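Local coordinates for protein putative L-alanine-DL-glutamate epimerase (Burkholderia xenovorans, PDB 3SN0) that probably works as a racemase or epimerase of the mandelate racemase/muconate lactonizing enzyme family and binds magnesium, at residues D213-L218 and D240-E245. Numbering follows the deposited sequence. Where two conformers were deposited one is given.
Sequences DVEILL and DLFWVE. With MG (magnesium ion), chain B.
Leu-218 and Val-244 pair in parallel register where strands 215-218 and 243-245 run side by side, their axes 21° apart. Leu-218 uses both backbone polar atoms: its N donates to Trp-243 O at 3.0 Å, and its O accepts from Glu-245 N at 2.8 Å. Further back, Phe-242 N reaches Ile-216 O at 2.8 Å. Water 1 links Ile-216 N, Asp-240 O and Glu-215 OE1. Water 2 joins Glu-215 OE1 to Asp-240 OD1, bridging two like charges. Asp-240 also forms a salt bridge to Arg-193 of the second subunit.

Leu-217 touches two aromatic side chains. Its CD2 sits over one face of the Trp-243 six-membered ring, a CH-pi contact 3.7 Å from the centroid. Its CD1 packs against Phe-242 CB at 3.6 Å. The Phe-242 side chain leaves its backbone N in the trans sense (chi1 -175°) and runs alongside Leu-217. Phe-242 CD1 meets Glu-215 CG at 3.5 Å. The bend in Glu-215 at chi2 (-85°) puts its carboxylate carbon at the edge of this ring.

Glu-245 OE1 binds magnesium at 1.9 Å, with Asp-219 and Glu-269 as the other protein ligands. Glu-245 OE2 accepts from Trp-243 NE1 and forms a salt bridge with Lys-163, which probably helps fix the carboxylate.

The two strands are consecutive in the C-terminal barrel domain, joined by helix 226-235 in a beta-alpha-beta unit. Strand 161-168 flanks 215-218, and strand 265-267 flanks 243-245. Ile-216 and Leu-218 pack outward on helix 193-210.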
ATOM      1  N   ASP A 213       4.966   8.809 -42.088  1.00 27.42           N
ATOM      2  CA  ASP A 213       3.667   8.216 -41.774  1.00 26.77           C
ATOM      3  C   ASP A 213       3.742   6.776 -41.220  1.00 25.13           C
ATOM      4  O   ASP A 213       3.027   6.449 -40.255  1.00 26.01           O
ATOM      5  CB  ASP A 213       2.733   8.321 -42.975  1.00 27.56           C
ATOM      6  CG  ASP A 213       2.321   9.767 -43.262  1.00 30.36           C
ATOM      7  OD1 ASP A 213       2.030  10.514 -42.305  1.00 33.81           O
ATOM      8  OD2 ASP A 213       2.313  10.161 -44.436  1.00 35.21           O
ATOM      9  N   VAL A 214       4.612   5.944 -41.789  1.00 22.30           N
ATOM     10  CA  VAL A 214       4.791   4.564 -41.337  1.00 20.97           C
ATOM     11  C   VAL A 214       5.277   4.583 -39.886  1.00 19.77           C
ATOM     12  O   VAL A 214       6.152   5.389 -39.521  1.00 20.03           O
ATOM     13  CB  VAL A 214       5.806   3.798 -42.256  1.00 20.98           C
ATOM     14  CG1 VAL A 214       6.193   2.447 -41.681  1.00 20.38           C
ATOM     15  CG2 VAL A 214       5.241   3.644 -43.653  1.00 20.81           C
ATOM     16  N   GLU A 215       4.696   3.723 -39.049  1.00 18.26           N
ATOM     17  CA  GLU A 215       5.051   3.685 -37.626  1.00 17.07           C
ATOM     18  C   GLU A 215       6.220   2.753 -37.405  1.00 16.46           C
ATOM     19  O   GLU A 215       6.345   1.728 -38.088  1.00 14.66           O
ATOM     20  CB  GLU A 215       3.861   3.219 -36.790  1.00 17.92           C
ATOM     21  CG  GLU A 215       2.660   4.152 -36.849  1.00 19.25           C
ATOM     22  CD  GLU A 215       2.734   5.278 -35.859  1.00 23.88           C
ATOM     23  OE1 GLU A 215       3.760   5.426 -35.149  1.00 25.12           O
ATOM     24  OE2 GLU A 215       1.740   6.023 -35.781  1.00 26.82           O
ATOM     25  N   ILE A 216       7.080   3.105 -36.450  1.00 14.83           N
ATOM     26  CA  ILE A 216       8.238   2.283 -36.121  1.00 15.00           C
ATOM     27  C   ILE A 216       8.106   1.764 -34.688  1.00 14.59           C
ATOM     28  O   ILE A 216       7.899   2.542 -33.751  1.00 14.36           O
ATOM     29  CB  ILE A 216       9.548   3.069 -36.290  1.00 15.18           C
ATOM     30  CG1 ILE A 216       9.777   3.377 -37.774  1.00 16.74           C
ATOM     31  CG2 ILE A 216      10.702   2.290 -35.706  1.00 15.10           C
ATOM     32  CD1 ILE A 216      11.017   4.198 -38.085  1.00 18.46           C
ATOM     33  N   LEU A 217       8.148   0.439 -34.561  1.00 14.06           N
ATOM     34  CA  LEU A 217       8.158  -0.241 -33.279  1.00 14.14           C
ATOM     35  C   LEU A 217       9.585  -0.711 -32.991  1.00 13.58           C
ATOM     36  O   LEU A 217      10.298  -1.160 -33.895  1.00 14.04           O
ATOM     37  CB  LEU A 217       7.223  -1.452 -33.300  1.00 13.71           C
ATOM     38  CG  LEU A 217       5.714  -1.216 -33.457  1.00 14.21           C
ATOM     39  CD1 LEU A 217       5.327  -0.579 -34.819  1.00 13.37           C
ATOM     40  CD2 LEU A 217       5.025  -2.535 -33.282  1.00 13.64           C
ATOM     41  N   LEU A 218       9.982  -0.665 -31.734  1.00 13.52           N
ATOM     42  CA  LEU A 218      11.331  -1.097 -31.318  1.00 13.38           C
ATOM     43  C   LEU A 218      11.205  -2.196 -30.275  1.00 13.44           C
ATOM     44  O   LEU A 218      10.631  -1.971 -29.220  1.00 14.62           O
ATOM     45  CB  LEU A 218      12.116   0.064 -30.728  1.00 13.41           C
ATOM     46  CG  LEU A 218      13.512  -0.230 -30.166  1.00 13.14           C
ATOM     47  CD1 LEU A 218      14.429  -0.874 -31.238  1.00 15.73           C
ATOM     48  CD2 LEU A 218      14.130   1.033 -29.563  1.00 14.50           C
ATOM     49  N   ASP A 240      10.005   9.205 -32.677  1.00 20.58           N
ATOM     50  CA  ASP A 240       8.585   8.919 -32.743  1.00 20.63           C
ATOM     51  C   ASP A 240       8.453   7.406 -32.835  1.00 19.35           C
ATOM     52  O   ASP A 240       8.613   6.844 -33.908  1.00 19.23           O
ATOM     53  CB  ASP A 240       7.975   9.599 -33.976  1.00 21.77           C
ATOM     54  CG  ASP A 240       6.514   9.251 -34.186  1.00 24.70           C
ATOM     55  OD1 ASP A 240       5.824   8.819 -33.226  1.00 25.42           O
ATOM     56  OD2 ASP A 240       6.049   9.419 -35.335  1.00 28.78           O
ATOM     57  N   LEU A 241       8.201   6.746 -31.704  1.00 17.88           N
ATOM     58  CA  LEU A 241       8.085   5.282 -31.667  1.00 16.85           C
ATOM     59  C   LEU A 241       6.671   4.849 -31.282  1.00 16.81           C
ATOM     60  O   LEU A 241       6.107   5.340 -30.308  1.00 16.93           O
ATOM     61  CB  LEU A 241       9.112   4.679 -30.725  1.00 16.35           C
ATOM     62  CG  LEU A 241      10.577   4.991 -31.027  1.00 15.90           C
ATOM     63  CD1 LEU A 241      11.505   4.483 -29.909  1.00 16.37           C
ATOM     64  CD2 LEU A 241      10.988   4.417 -32.404  1.00 16.64           C
ATOM     65  N   PHE A 242       6.113   3.942 -32.082  1.00 16.26           N
ATOM     66  CA  PHE A 242       4.757   3.391 -31.898  1.00 16.20           C
ATOM     67  C   PHE A 242       4.691   2.670 -30.554  1.00 15.55           C
ATOM     68  O   PHE A 242       3.761   2.850 -29.787  1.00 15.36           O
ATOM     69  CB  PHE A 242       4.467   2.425 -33.038  1.00 15.84           C
ATOM     70  CG  PHE A 242       3.072   1.858 -33.068  1.00 15.48           C
ATOM     71  CD1 PHE A 242       2.075   2.483 -33.780  1.00 18.24           C
ATOM     72  CD2 PHE A 242       2.792   0.642 -32.474  1.00 15.61           C
ATOM     73  CE1 PHE A 242       0.806   1.926 -33.852  1.00 19.81           C
ATOM     74  CE2 PHE A 242       1.527   0.090 -32.545  1.00 19.38           C
ATOM     75  CZ  PHE A 242       0.549   0.721 -33.254  1.00 18.25           C
ATOM     76  N   TRP A 243       5.717   1.881 -30.275  1.00 15.25           N
ATOM     77  CA  TRP A 243       5.940   1.363 -28.937  1.00 14.46           C
ATOM     78  C   TRP A 243       7.367   0.886 -28.804  1.00 13.73           C
ATOM     79  O   TRP A 243       8.063   0.665 -29.818  1.00 13.88           O
ATOM     80  CB  TRP A 243       4.953   0.268 -28.534  1.00 14.17           C
ATOM     81  CG  TRP A 243       5.087  -1.140 -29.098  1.00 16.03           C
ATOM     82  CD1 TRP A 243       6.207  -1.895 -29.181  1.00 15.56           C
ATOM     83  CD2 TRP A 243       4.012  -1.977 -29.561  1.00 15.38           C
ATOM     84  NE1 TRP A 243       5.916  -3.138 -29.683  1.00 15.24           N
ATOM     85  CE2 TRP A 243       4.570  -3.212 -29.918  1.00 15.20           C
ATOM     86  CE3 TRP A 243       2.628  -1.797 -29.705  1.00 19.24           C
ATOM     87  CZ2 TRP A 243       3.809  -4.264 -30.420  1.00 16.05           C
ATOM     88  CZ3 TRP A 243       1.879  -2.839 -30.220  1.00 19.37           C
ATOM     89  CH2 TRP A 243       2.465  -4.054 -30.567  1.00 17.77           C
ATOM     90  N   VAL A 244       7.777   0.748 -27.552  1.00 12.83           N
ATOM     91  CA  VAL A 244       9.024   0.093 -27.194  1.00 12.45           C
ATOM     92  C   VAL A 244       8.666  -1.147 -26.398  1.00 12.42           C
ATOM     93  O   VAL A 244       7.978  -1.066 -25.382  1.00 11.64           O
ATOM     94  CB  VAL A 244       9.969   0.991 -26.412  1.00 12.24           C
ATOM     95  CG1 VAL A 244      11.270   0.220 -26.078  1.00 12.74           C
ATOM     96  CG2 VAL A 244      10.309   2.246 -27.221  1.00 13.00           C
ATOM     97  N   GLU A 245       9.116  -2.291 -26.906  1.00 11.91           N
ATOM     98  CA  GLU A 245       8.753  -3.597 -26.379  0.50 12.05           C
ATOM     99  C   GLU A 245       9.878  -4.087 -25.471  1.00 12.33           C
ATOM    100  O   GLU A 245      11.030  -4.152 -25.896  1.00 11.93           O
ATOM    101  CB  GLU A 245       8.538  -4.555 -27.554  0.50 12.45           C
ATOM    102  CG  GLU A 245       7.730  -5.804 -27.259  0.50 13.47           C
ATOM    103  CD  GLU A 245       7.360  -6.569 -28.526  0.50 15.40           C
ATOM    104  OE1 GLU A 245       7.294  -7.809 -28.440  0.50 16.29           O
ATOM    105  OE2 GLU A 245       7.145  -5.953 -29.602  0.50 13.40           O
TER
HETATM  106 MG    MG B 408       8.670  -9.103 -28.748  1.00 16.03          MG
HETATM  107  O   HOH W   1       6.543   5.671 -35.367  1.00 15.76           O
HETATM  108  O   HOH W   2       3.967   6.844 -32.980  1.00 25.21           O
HETATM  109  O   HOH W   3       9.801 -10.555 -29.531  1.00 18.07           O
HETATM  110  O   HOH W   4       9.739  -8.713 -27.112  1.00 15.01           O
HETATM  111  O   HOH W   5       7.427  -9.347 -30.534  1.00 26.90           O